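Local coordinates for protein cyclin-dependent kinase inhibitor 3 (Homo sapiens, PDB 1FPZ) that removes phosphate from phosphotyrosine, phosphoserine and phosphothreonine in proteins, and dephosphorylates the cell-cycle kinase CDK2 in a cyclin-dependent manner, at residues A[70-75]-A[135-140]; A[76-81]-A[145-150]; A[46-51]-A[82-87]; A[150-155]-A[169-174]. The protein carries 1 engineered substitution. All coordinates share one frame; numbering follows the deposited sequence.

Contact 1 of 4, residues A[70-75]-A[135-140]; sequences CGIQDI and KTLIHS. Engineered in segment 135-140: Ser140 (natural residue Cys).
Lys135 and the chain from Cys70 to Asp74 meet first through hydrogen bonds. The carbonyl oxygen of Lys135 is gripped by two successive amides: Gln73 N lies 2.8 Å from Lys135 O, in the plane of that carbonyl, and Asp74 N reaches the same oxygen at 3.2 Å, tilted from the plane. Two residues on, Leu137 N gives a nearly straight bond of 3.0 Å to Asp74 O, consistent with the parallel pairing of the strands. At the other end of the lysine, NZ bonds to Cys70 O at 2.7 Å, approaching from above the carbonyl plane. CG stands anti to the backbone N (chi1 176°), which starts an extended chain running over the Gly71 peptide, where CD lies 3.1 Å from Gly71 O.

Apolar contacts fill in beside these bonds. CD1 of Ile72 touches Lys135 CE at 3.5 Å, while its CG2 branch meets Leu137 CB. Ile75 and Leu137 lie side by side and point the same way, with Ile75 CG1 3.7 Å from Leu137 CD2. A serine in place of Lys135 would probably leave Cys70 O without this ammonium partner and open a gap beside Ile72 CD1.

Gly71 ends helix 60-70 in a Schellman motif, and the lysine thus ties that helix end to the sheet. Asp74, on the other face from Leu137, hydrogen-bonds through OD2 to His104 and salt-bridges through OD1 to Arg134. The pairing of 74-75 with 136-137 is parallel, at the centre of the phosphatase sheet, and strand 136-139 leads straight to Ser140, the engineered replacement of the predicted phosphocysteine nucleophile.

Contact 2 of 4, residues A[76-81]-A[145-150]; sequences FVFCTR and GRSCLV. With SO4 (sulfate ion), chain G.
Phe78 holds CG anti to its carbonyl carbon (chi1 -48°), on the side of helix 146-158, where Val150 has CG2 beside its own backbone N and CG1 anti to that nitrogen (chi1 173°). The two side chains reach toward each other tip to tip. Val150 CG2 sits over one face of the ring, 3.4 Å from Phe78 CZ, and CG1 comes to 3.6 Å from the same CZ. Ser147 OG approaches the ring differently, at its edge, 3.9 Å from Phe78 CD1.

Arg146 belongs to the polar end of the contact. Its NH1 passes 3.5 Å from Phe78 O at an angle too poor for a hydrogen bond; Glu83 and Ile108 O hold that nitrogen instead. A sulfate ion, probably from the crystallisation liquor, takes a bond from Arg146 N to its O4 at 2.6 Å. The guanidinium meets the ion edge-on, consistent with the phosphate-binding loop of protein-tyrosine phosphatases.

Phe78 also touches Ile138 of strand 136-139. The contact thus lies between the end of strand 74-77 and the start of helix 146-158, with helix 116-131 backing Val150 through Ile122 and Met123, and helix 183-189 meeting Arg146 through Gln185.

Contact 3 of 4, residues A[46-51]-A[82-87]; sequences CALPGC and GELSKY
Leu48 meets Tyr87 and Leu84 across a small apolar interface, and Tyr87 touches both Leu48 and Cys51. Followed outward from its backbone, Tyr87 first offers CB, which lies 3.5 Å from Cys51 SG and 3.9 Å from Leu48 CD2. CG comes next, 3.8 Å from the same sulfur. The ring then continues through CD1, which packs against Leu48 CD2 at 3.4 Å. Lys86 CB lies 3.9 Å above the plane of the Tyr87 ring, offset toward the rim. The ring as a whole also stacks with Tyr141 and makes an edge-to-face pair with Phe53.

The sulfur of Cys51 stands 4.6 Å from the centroid of the Tyr87 ring and 41° off its normal, an oblique sulfur-aromatic contact. Cys51 SG is anti to its backbone N (chi1 -175°), and Cys51 closes a type II turn that begins at Leu48, so both partners of the tyrosine come from one turn. Gly50 has the positive phi expected at the third position of such a turn. The other branch of Leu48, CD1, approaches Leu84 CD2 at 4.4 Å, the loosest of these contacts.

Within helix 81-86, Glu83 forms a salt bridge to Arg146 and accepts a hydrogen bond from Thr80 N. No hydrogen bond joins 46-51 to 82-87: methyl groups, a thiol and an aromatic ring seat the helix end on the turn, a match of shape and dispersion between buried groups with little directional demand.

Contact 4 of 4, residues A[150-155]-A[169-174]; sequences VAACLL and DSLRDL
Leu171 is the knob of this contact, set among Cys148, Ala151, Ala152 and Leu155 in a pairing of consecutive helices of the protein-tyrosine phosphatase domain. The short segments of helices 146-158 and 164-175 run roughly antiparallel, at 140° between their directions, and their axes approach to 9.7 Å.

Along 169-174, Asp169 comes first and looks within its own helix, its OD1 forming a salt bridge to Arg172 NH1 at 2.9 Å. Ser170 faces the partner helix, with CB 4.1 Å from Leu155 CD1; its hydroxyl bonds back to Gln166 O, which leaves carbon to meet carbon across the interface. Leu171 follows and divides its two branches. CD1 goes to the methyl of Ala151 at 3.6 Å, whereas CD2 lies over the backbone of the next residue, 3.8 Å from Ala152 N. The CD2 branch also meets Ala152 CB at 4.0 Å. An alanine at Leu171 would probably open a gap beside Ala151 and Ala152 and leave Leu155 CD1 with less to pack against. Next in sequence, Arg172 directs its NH2 to Tyr186 OH, tying this helix to helix 183-189.

Small residues on one helix thus receive a branched residue from the other. Helix 146-158 also has neighbours beyond this pair, for Val150 and Leu154 pack on helix 116-131, while Ala152 touches Leu189. The end of Leu155 completes the seat: its CG is anti to the carbonyl carbon (chi1 -67°), and the CD1 methyl beyond it rests 3.9 Å from Leu171 CD2.

How the contacts relate
All four contacts are largely buried, though contact 1 reaches the surface at Cys70 and contact 2 lies nearest the centre of the chain. Contacts 1 and 2 share strand 74-77, and contacts 2 and 4 share helix 146-158 and Val150, so sheet, phosphate-binding end and helical layer are linked in turn. A salt bridge between Arg146 and Glu83 connects contact 2 to contact 3. Chemistry follows place: main-chain hydrogen bonds dominate between the strands of contact 1, an anion-binding arginine joins aromatic-aliphatic packing in contact 2, and contacts 3 and 4, about 22 Å apart between centres, have no hydrogen bond across their segments and rely on apolar packing, with a sulfur-aromatic contact added in contact 3.

Contact 1 of 4, residues A[70-75]-A[135-140]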
loop_
_atom_site.group_PDB
_atom_site.type_symbol
_atom_site.label_atom_id
_atom_site.label_comp_id
_atom_site.label_asym_id
_atom_site.label_seq_id
_atom_site.Cartn_x
_atom_site.Cartn_y
_atom_site.Cartn_z
ATOM N N CYS A 70 12.261 9.405 8.997
ATOM C CA CYS A 70 12.803 8.711 7.839
ATOM C C CYS A 70 12.608 9.509 6.571
ATOM O O CYS A 70 13.243 9.227 5.560
ATOM C CB CYS A 70 12.115 7.363 7.634
ATOM S SG CYS A 70 12.690 5.991 8.642
ATOM N N GLY A 71 11.709 10.486 6.606
ATOM C CA GLY A 71 11.471 11.286 5.415
ATOM C C GLY A 71 10.171 10.945 4.701
ATOM O O GLY A 71 9.884 11.446 3.605
ATOM N N ILE A 72 9.376 10.085 5.319
ATOM C CA ILE A 72 8.102 9.691 4.745
ATOM C C ILE A 72 7.269 10.951 4.593
ATOM O O ILE A 72 7.067 11.681 5.555
ATOM C CB ILE A 72 7.337 8.745 5.672
ATOM C CG1 ILE A 72 8.222 7.563 6.078
ATOM C CG2 ILE A 72 6.064 8.277 4.986
ATOM C CD1 ILE A 72 8.697 6.715 4.933
ATOM N N GLN A 73 6.769 11.203 3.396
ATOM C CA GLN A 73 5.970 12.399 3.174
ATOM C C GLN A 73 4.481 12.110 3.010
ATOM O O GLN A 73 3.633 12.875 3.459
ATOM C CB GLN A 73 6.476 13.126 1.939
ATOM C CG GLN A 73 7.980 13.139 1.821
ATOM C CD GLN A 73 8.460 14.331 1.054
ATOM O OE1 GLN A 73 8.566 15.423 1.607
ATOM N NE2 GLN A 73 8.729 14.143 -0.236
ATOM N N ASP A 74 4.177 11.010 2.343
ATOM C CA ASP A 74 2.801 10.592 2.114
ATOM C C ASP A 74 2.632 9.126 2.486
ATOM O O ASP A 74 3.472 8.311 2.113
ATOM C CB ASP A 74 2.447 10.774 0.642
ATOM C CG ASP A 74 2.356 12.227 0.232
ATOM O OD1 ASP A 74 3.380 12.942 0.302
ATOM O OD2 ASP A 74 1.256 12.654 -0.173
ATOM N N ILE A 75 1.552 8.786 3.207
ATOM C CA ILE A 75 1.258 7.393 3.609
ATOM C C ILE A 75 -0.145 6.943 3.153
ATOM O O ILE A 75 -1.104 7.656 3.387
ATOM C CB ILE A 75 1.308 7.211 5.137
ATOM C CG1 ILE A 75 2.701 7.540 5.658
ATOM C CG2 ILE A 75 0.980 5.765 5.513
ATOM C CD1 ILE A 75 2.760 7.558 7.138
ATOM N N LYS A 135 8.470 11.038 -0.994
ATOM C CA LYS A 135 8.789 9.784 -0.344
ATOM C C LYS A 135 7.454 9.177 0.072
ATOM O O LYS A 135 6.799 9.663 1.003
ATOM C CB LYS A 135 9.652 10.033 0.887
ATOM C CG LYS A 135 9.955 8.771 1.687
ATOM C CD LYS A 135 11.241 8.930 2.457
ATOM C CE LYS A 135 11.624 7.644 3.169
ATOM N NZ LYS A 135 13.099 7.586 3.436
ATOM N N THR A 136 7.051 8.110 -0.605
ATOM C CA THR A 136 5.766 7.484 -0.319
ATOM C C THR A 136 5.792 6.064 0.271
ATOM O O THR A 136 6.520 5.190 -0.192
ATOM C CB THR A 136 4.945 7.471 -1.587
ATOM O OG1 THR A 136 4.823 8.809 -2.062
ATOM C CG2 THR A 136 3.566 6.883 -1.355
ATOM N N LEU A 137 4.936 5.838 1.263
ATOM C CA LEU A 137 4.818 4.557 1.947
ATOM C C LEU A 137 3.353 4.053 1.973
ATOM O O LEU A 137 2.427 4.853 2.189
ATOM C CB LEU A 137 5.301 4.740 3.371
ATOM C CG LEU A 137 4.622 3.918 4.444
ATOM C CD1 LEU A 137 5.147 2.502 4.389
ATOM C CD2 LEU A 137 4.877 4.580 5.813
ATOM N N ILE A 138 3.136 2.740 1.772
ATOM C CA ILE A 138 1.772 2.203 1.807
ATOM C C ILE A 138 1.687 1.010 2.750
ATOM O O ILE A 138 2.629 0.249 2.881
ATOM C CB ILE A 138 1.263 1.798 0.391
ATOM C CG1 ILE A 138 1.753 0.395 -0.007
ATOM C CG2 ILE A 138 1.795 2.789 -0.635
ATOM C CD1 ILE A 138 1.433 0.028 -1.427
ATOM N N HIS A 139 0.556 0.850 3.423
ATOM C CA HIS A 139 0.421 -0.273 4.326
ATOM C C HIS A 139 -1.009 -0.712 4.554
ATOM O O HIS A 139 -1.955 0.058 4.430
ATOM C CB HIS A 139 1.050 0.055 5.681
ATOM C CG HIS A 139 0.101 0.682 6.665
ATOM N ND1 HIS A 139 -1.038 0.044 7.113
ATOM C CD2 HIS A 139 0.152 1.863 7.322
ATOM C CE1 HIS A 139 -1.643 0.801 8.009
ATOM N NE2 HIS A 139 -0.942 1.914 8.153
ATOM N N SER A 140 -1.127 -1.973 4.913
ATOM C CA SER A 140 -2.378 -2.629 5.222
ATOM C C SER A 140 -2.244 -3.080 6.681
ATOM O O SER A 140 -1.767 -2.338 7.535
ATOM C CB SER A 140 -2.523 -3.851 4.339
ATOM O OG SER A 140 -3.429 -3.601 3.305
#

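Contact 2 of 4, residues A[76-81]-A[145-150]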
loop_
_atom_site.group_PDB
_atom_site.type_symbol
_atom_site.label_atom_id
_atom_site.label_comp_id
_atom_site.label_asym_id
_atom_site.label_seq_id
_atom_site.Cartn_x
_atom_site.Cartn_y
_atom_site.Cartn_z
ATOM N N PHE A 76 -0.260 5.780 2.502
ATOM C CA PHE A 76 -1.558 5.270 2.056
ATOM C C PHE A 76 -1.959 4.118 2.971
ATOM O O PHE A 76 -1.206 3.160 3.151
ATOM C CB PHE A 76 -1.522 4.755 0.608
ATOM C CG PHE A 76 -1.343 5.843 -0.429
ATOM C CD1 PHE A 76 -0.171 6.602 -0.482
ATOM C CD2 PHE A 76 -2.341 6.088 -1.360
ATOM C CE1 PHE A 76 -0.002 7.590 -1.471
ATOM C CE2 PHE A 76 -2.183 7.074 -2.345
ATOM C CZ PHE A 76 -1.019 7.816 -2.400
ATOM N N VAL A 77 -3.161 4.212 3.521
ATOM C CA VAL A 77 -3.661 3.220 4.456
ATOM C C VAL A 77 -4.857 2.473 3.905
ATOM O O VAL A 77 -5.860 3.101 3.549
ATOM C CB VAL A 77 -4.073 3.889 5.762
ATOM C CG1 VAL A 77 -4.650 2.852 6.733
ATOM C CG2 VAL A 77 -2.872 4.605 6.365
ATOM N N PHE A 78 -4.764 1.145 3.826
ATOM C CA PHE A 78 -5.882 0.375 3.308
ATOM C C PHE A 78 -6.625 -0.396 4.391
ATOM O O PHE A 78 -7.471 -1.208 4.072
ATOM C CB PHE A 78 -5.450 -0.577 2.188
ATOM C CG PHE A 78 -4.601 0.073 1.126
ATOM C CD1 PHE A 78 -3.217 -0.156 1.089
ATOM C CD2 PHE A 78 -5.171 0.843 0.132
ATOM C CE1 PHE A 78 -2.410 0.365 0.065
ATOM C CE2 PHE A 78 -4.374 1.373 -0.904
ATOM C CZ PHE A 78 -2.988 1.123 -0.926
ATOM N N CYS A 79 -6.324 -0.116 5.662
ATOM C CA CYS A 79 -6.993 -0.769 6.791
ATOM C C CYS A 79 -8.330 -0.098 7.041
ATOM O O CYS A 79 -8.420 1.122 6.957
ATOM C CB CYS A 79 -6.154 -0.636 8.051
ATOM S SG CYS A 79 -4.813 -1.835 8.168
ATOM N N THR A 80 -9.367 -0.874 7.348
ATOM C CA THR A 80 -10.673 -0.273 7.612
ATOM C C THR A 80 -10.699 0.353 8.997
ATOM O O THR A 80 -9.757 0.209 9.782
ATOM C CB THR A 80 -11.811 -1.297 7.538
ATOM O OG1 THR A 80 -11.582 -2.326 8.505
ATOM C CG2 THR A 80 -11.880 -1.926 6.158
ATOM N N ARG A 81 -11.779 1.070 9.283
ATOM C CA ARG A 81 -11.964 1.723 10.577
ATOM C C ARG A 81 -12.028 0.687 11.703
ATOM O O ARG A 81 -11.451 0.879 12.774
ATOM C CB ARG A 81 -13.252 2.546 10.556
ATOM C CG ARG A 81 -14.291 2.026 9.555
ATOM C CD ARG A 81 -15.723 2.310 9.999
ATOM N NE ARG A 81 -16.082 1.489 11.156
ATOM C CZ ARG A 81 -16.512 1.975 12.314
ATOM N NH1 ARG A 81 -16.644 3.289 12.473
ATOM N NH2 ARG A 81 -16.796 1.145 13.311
ATOM N N GLY A 145 -0.847 -8.446 0.502
ATOM C CA GLY A 145 -2.104 -8.809 -0.113
ATOM C C GLY A 145 -2.809 -7.589 -0.618
ATOM O O GLY A 145 -2.828 -7.323 -1.824
ATOM N N ARG A 146 -3.417 -6.852 0.301
ATOM C CA ARG A 146 -4.093 -5.647 -0.098
ATOM C C ARG A 146 -3.016 -4.684 -0.589
ATOM O O ARG A 146 -3.160 -4.102 -1.654
ATOM C CB ARG A 146 -4.897 -5.083 1.083
ATOM C CG ARG A 146 -6.205 -5.872 1.353
ATOM C CD ARG A 146 -7.048 -5.290 2.498
ATOM N NE ARG A 146 -6.462 -5.573 3.802
ATOM C CZ ARG A 146 -6.990 -5.199 4.959
ATOM N NH1 ARG A 146 -8.137 -4.512 4.974
ATOM N NH2 ARG A 146 -6.374 -5.504 6.098
ATOM N N SER A 147 -1.925 -4.551 0.158
ATOM C CA SER A 147 -0.853 -3.643 -0.251
ATOM C C SER A 147 -0.153 -4.083 -1.522
ATOM O O SER A 147 0.159 -3.250 -2.375
ATOM C CB SER A 147 0.189 -3.485 0.853
ATOM O OG SER A 147 -0.326 -2.717 1.908
ATOM N N CYS A 148 0.087 -5.390 -1.661
ATOM C CA CYS A 148 0.751 -5.899 -2.856
ATOM C C CYS A 148 -0.173 -5.797 -4.039
ATOM O O CYS A 148 0.268 -5.616 -5.179
ATOM C CB CYS A 148 1.159 -7.344 -2.663
ATOM S SG CYS A 148 2.143 -7.520 -1.218
ATOM N N LEU A 149 -1.473 -5.901 -3.768
ATOM C CA LEU A 149 -2.474 -5.794 -4.823
ATOM C C LEU A 149 -2.388 -4.398 -5.451
ATOM O O LEU A 149 -2.329 -4.258 -6.676
ATOM C CB LEU A 149 -3.874 -6.025 -4.240
ATOM C CG LEU A 149 -5.105 -5.962 -5.134
ATOM C CD1 LEU A 149 -5.308 -7.281 -5.830
ATOM C CD2 LEU A 149 -6.313 -5.660 -4.279
ATOM N N VAL A 150 -2.363 -3.372 -4.604
ATOM C CA VAL A 150 -2.277 -1.994 -5.066
ATOM C C VAL A 150 -0.925 -1.759 -5.744
ATOM O O VAL A 150 -0.856 -1.168 -6.800
ATOM C CB VAL A 150 -2.461 -0.995 -3.891
ATOM C CG1 VAL A 150 -2.194 0.413 -4.351
ATOM C CG2 VAL A 150 -3.882 -1.097 -3.336
HETATM S S SO4 G . -3.558 -7.849 3.670
HETATM O O1 SO4 G . -4.877 -7.288 3.437
HETATM O O2 SO4 G . -3.659 -9.289 3.374
HETATM O O3 SO4 G . -3.134 -7.559 5.064
HETATM O O4 SO4 G . -2.591 -7.305 2.704
#

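Contact 3 of 4, residues A[46-51]-A[82-87]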
loop_
_atom_site.group_PDB
_atom_site.type_symbol
_atom_site.label_atom_id
_atom_site.label_comp_id
_atom_site.label_asym_id
_atom_site.label_seq_id
_atom_site.Cartn_x
_atom_site.Cartn_y
_atom_site.Cartn_z
ATOM N N CYS A 46 4.652 -1.835 4.153
ATOM C CA CYS A 46 4.861 -2.295 5.525
ATOM C C CYS A 46 3.595 -2.817 6.180
ATOM O O CYS A 46 2.524 -2.822 5.578
ATOM C CB CYS A 46 5.423 -1.161 6.384
ATOM S SG CYS A 46 4.236 0.156 6.780
ATOM N N ALA A 47 3.745 -3.277 7.417
ATOM C CA ALA A 47 2.630 -3.774 8.218
ATOM C C ALA A 47 2.088 -2.609 9.045
ATOM O O ALA A 47 2.666 -1.516 9.061
ATOM C CB ALA A 47 3.101 -4.877 9.142
ATOM N N LEU A 48 0.995 -2.847 9.758
ATOM C CA LEU A 48 0.368 -1.805 10.560
ATOM C C LEU A 48 1.242 -1.180 11.635
ATOM O O LEU A 48 1.657 -1.826 12.596
ATOM C CB LEU A 48 -0.918 -2.348 11.183
ATOM C CG LEU A 48 -1.775 -1.357 11.976
ATOM C CD1 LEU A 48 -1.958 -0.051 11.214
ATOM C CD2 LEU A 48 -3.116 -2.005 12.267
ATOM N N PRO A 49 1.534 0.107 11.489
ATOM C CA PRO A 49 2.366 0.802 12.473
ATOM C C PRO A 49 1.606 0.934 13.802
ATOM O O PRO A 49 0.389 1.172 13.817
ATOM C CB PRO A 49 2.611 2.160 11.825
ATOM C CG PRO A 49 2.268 1.940 10.356
ATOM C CD PRO A 49 1.118 1.003 10.406
ATOM N N GLY A 50 2.318 0.790 14.915
ATOM C CA GLY A 50 1.683 0.903 16.218
ATOM C C GLY A 50 0.648 -0.164 16.551
ATOM O O GLY A 50 -0.057 -0.049 17.557
ATOM N N CYS A 51 0.555 -1.204 15.726
ATOM C CA CYS A 51 -0.413 -2.269 15.965
ATOM C C CYS A 51 -0.191 -2.938 17.313
ATOM O O CYS A 51 0.948 -3.146 17.749
ATOM C CB CYS A 51 -0.336 -3.311 14.857
ATOM S SG CYS A 51 -1.573 -4.588 14.981
ATOM N N GLY A 82 -12.745 -0.405 11.456
ATOM C CA GLY A 82 -12.843 -1.450 12.456
ATOM C C GLY A 82 -11.466 -1.947 12.870
ATOM O O GLY A 82 -11.157 -2.062 14.064
ATOM N N GLU A 83 -10.620 -2.228 11.885
ATOM C CA GLU A 83 -9.290 -2.721 12.183
ATOM C C GLU A 83 -8.533 -1.758 13.056
ATOM O O GLU A 83 -7.980 -2.144 14.083
ATOM C CB GLU A 83 -8.506 -2.936 10.906
ATOM C CG GLU A 83 -9.164 -3.874 9.943
ATOM C CD GLU A 83 -8.291 -4.117 8.760
ATOM O OE1 GLU A 83 -7.199 -4.689 8.966
ATOM O OE2 GLU A 83 -8.693 -3.726 7.640
ATOM N N LEU A 84 -8.498 -0.493 12.651
ATOM C CA LEU A 84 -7.772 0.492 13.432
ATOM C C LEU A 84 -8.260 0.448 14.874
ATOM O O LEU A 84 -7.510 0.764 15.800
ATOM C CB LEU A 84 -7.933 1.887 12.819
ATOM C CG LEU A 84 -7.299 2.003 11.418
ATOM C CD1 LEU A 84 -7.767 3.259 10.726
ATOM C CD2 LEU A 84 -5.794 1.999 11.522
ATOM N N SER A 85 -9.511 0.036 15.060
ATOM C CA SER A 85 -10.079 -0.087 16.397
ATOM C C SER A 85 -9.554 -1.368 17.034
ATOM O O SER A 85 -8.923 -1.340 18.092
ATOM C CB SER A 85 -11.599 -0.144 16.326
ATOM O OG SER A 85 -12.151 1.158 16.303
ATOM N N LYS A 86 -9.824 -2.490 16.378
ATOM C CA LYS A 86 -9.366 -3.785 16.860
ATOM C C LYS A 86 -7.926 -3.760 17.349
ATOM O O LYS A 86 -7.640 -4.087 18.497
ATOM C CB LYS A 86 -9.475 -4.838 15.759
ATOM C CG LYS A 86 -8.783 -6.142 16.115
ATOM C CD LYS A 86 -9.136 -7.244 15.144
ATOM C CE LYS A 86 -10.613 -7.588 15.243
ATOM N NZ LYS A 86 -10.991 -8.656 14.279
ATOM N N TYR A 87 -7.022 -3.371 16.462
ATOM C CA TYR A 87 -5.599 -3.327 16.763
ATOM C C TYR A 87 -5.184 -2.102 17.601
ATOM O O TYR A 87 -4.007 -1.745 17.678
ATOM C CB TYR A 87 -4.832 -3.393 15.434
ATOM C CG TYR A 87 -5.338 -4.494 14.505
ATOM C CD1 TYR A 87 -5.478 -4.272 13.132
ATOM C CD2 TYR A 87 -5.700 -5.747 15.004
ATOM C CE1 TYR A 87 -5.973 -5.268 12.277
ATOM C CE2 TYR A 87 -6.192 -6.748 14.157
ATOM C CZ TYR A 87 -6.327 -6.500 12.801
ATOM O OH TYR A 87 -6.822 -7.479 11.978
#

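Contact 4 of 4, residues A[150-155]-A[169-174]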
loop_
_atom_site.group_PDB
_atom_site.type_symbol
_atom_site.label_atom_id
_atom_site.label_comp_id
_atom_site.label_asym_id
_atom_site.label_seq_id
_atom_site.Cartn_x
_atom_site.Cartn_y
_atom_site.Cartn_z
ATOM N N VAL A 150 -2.363 -3.372 -4.604
ATOM C CA VAL A 150 -2.277 -1.994 -5.066
ATOM C C VAL A 150 -0.925 -1.759 -5.744
ATOM O O VAL A 150 -0.856 -1.168 -6.800
ATOM C CB VAL A 150 -2.461 -0.995 -3.891
ATOM C CG1 VAL A 150 -2.194 0.413 -4.351
ATOM C CG2 VAL A 150 -3.882 -1.097 -3.336
ATOM N N ALA A 151 0.151 -2.241 -5.141
ATOM C CA ALA A 151 1.489 -2.069 -5.713
ATOM C C ALA A 151 1.526 -2.713 -7.085
ATOM O O ALA A 151 1.975 -2.105 -8.041
ATOM C CB ALA A 151 2.521 -2.719 -4.812
ATOM N N ALA A 152 1.052 -3.958 -7.178
ATOM C CA ALA A 152 1.059 -4.678 -8.446
ATOM C C ALA A 152 0.133 -4.005 -9.451
ATOM O O ALA A 152 0.386 -4.021 -10.657
ATOM C CB ALA A 152 0.663 -6.098 -8.222
ATOM N N CYS A 153 -0.945 -3.416 -8.960
ATOM C CA CYS A 153 -1.844 -2.696 -9.849
ATOM C C CYS A 153 -1.120 -1.473 -10.431
ATOM O O CYS A 153 -1.276 -1.158 -11.602
ATOM C CB CYS A 153 -3.081 -2.237 -9.081
ATOM S SG CYS A 153 -4.488 -3.291 -9.295
ATOM N N LEU A 154 -0.328 -0.793 -9.598
ATOM C CA LEU A 154 0.410 0.409 -10.020
ATOM C C LEU A 154 1.419 0.051 -11.124
ATOM O O LEU A 154 1.646 0.840 -12.025
ATOM C CB LEU A 154 1.133 1.058 -8.821
ATOM C CG LEU A 154 2.024 2.299 -9.123
ATOM C CD1 LEU A 154 1.159 3.539 -9.292
ATOM C CD2 LEU A 154 3.023 2.569 -7.980
ATOM N N LEU A 155 2.023 -1.133 -11.051
ATOM C CA LEU A 155 2.978 -1.549 -12.080
ATOM C C LEU A 155 2.224 -1.712 -13.403
ATOM O O LEU A 155 2.674 -1.204 -14.425
ATOM C CB LEU A 155 3.686 -2.858 -11.700
ATOM C CG LEU A 155 4.605 -2.712 -10.479
ATOM C CD1 LEU A 155 5.257 -4.035 -10.160
ATOM C CD2 LEU A 155 5.676 -1.633 -10.771
ATOM N N ASP A 169 4.924 -11.407 -9.751
ATOM C CA ASP A 169 6.257 -11.930 -9.459
ATOM C C ASP A 169 7.133 -10.882 -8.770
ATOM O O ASP A 169 7.852 -11.177 -7.817
ATOM C CB ASP A 169 6.932 -12.398 -10.754
ATOM C CG ASP A 169 6.161 -13.516 -11.453
ATOM O OD1 ASP A 169 5.516 -14.317 -10.741
ATOM O OD2 ASP A 169 6.214 -13.609 -12.707
ATOM N N SER A 170 7.072 -9.646 -9.250
ATOM C CA SER A 170 7.874 -8.588 -8.643
ATOM C C SER A 170 7.535 -8.376 -7.174
ATOM O O SER A 170 8.427 -8.170 -6.356
ATOM C CB SER A 170 7.697 -7.268 -9.390
ATOM O OG SER A 170 8.014 -7.391 -10.762
ATOM N N LEU A 171 6.250 -8.415 -6.828
ATOM C CA LEU A 171 5.852 -8.228 -5.433
ATOM C C LEU A 171 6.167 -9.470 -4.609
ATOM O O LEU A 171 6.530 -9.372 -3.428
ATOM C CB LEU A 171 4.357 -7.880 -5.338
ATOM C CG LEU A 171 3.960 -6.395 -5.469
ATOM C CD1 LEU A 171 4.620 -5.619 -4.361
ATOM C CD2 LEU A 171 4.367 -5.828 -6.826
ATOM N N ARG A 172 6.035 -10.635 -5.241
ATOM C CA ARG A 172 6.331 -11.906 -4.589
ATOM C C ARG A 172 7.803 -11.860 -4.163
ATOM O O ARG A 172 8.164 -12.295 -3.075
ATOM C CB ARG A 172 6.074 -13.066 -5.575
ATOM C CG ARG A 172 4.598 -13.258 -6.048
ATOM C CD ARG A 172 4.466 -14.341 -7.159
ATOM N NE ARG A 172 3.083 -14.689 -7.530
ATOM C CZ ARG A 172 2.746 -15.486 -8.548
ATOM N NH1 ARG A 172 3.673 -16.040 -9.323
ATOM N NH2 ARG A 172 1.472 -15.724 -8.808
ATOM N N ASP A 173 8.634 -11.285 -5.032
ATOM C CA ASP A 173 10.066 -11.155 -4.788
ATOM C C ASP A 173 10.353 -10.168 -3.681
ATOM O O ASP A 173 11.431 -10.185 -3.099
ATOM C CB ASP A 173 10.781 -10.704 -6.064
ATOM C CG ASP A 173 10.649 -11.718 -7.210
ATOM O OD1 ASP A 173 11.231 -11.463 -8.297
ATOM O OD2 ASP A 173 9.972 -12.758 -7.030
ATOM N N LEU A 174 9.380 -9.307 -3.398
ATOM C CA LEU A 174 9.518 -8.294 -2.358
ATOM C C LEU A 174 8.898 -8.708 -1.029
ATOM O O LEU A 174 9.466 -8.457 0.030
ATOM C CB LEU A 174 8.854 -6.987 -2.805
ATOM C CG LEU A 174 9.261 -5.636 -2.187
ATOM C CD1 LEU A 174 8.041 -4.993 -1.548
ATOM C CD2 LEU A 174 10.399 -5.793 -1.180
#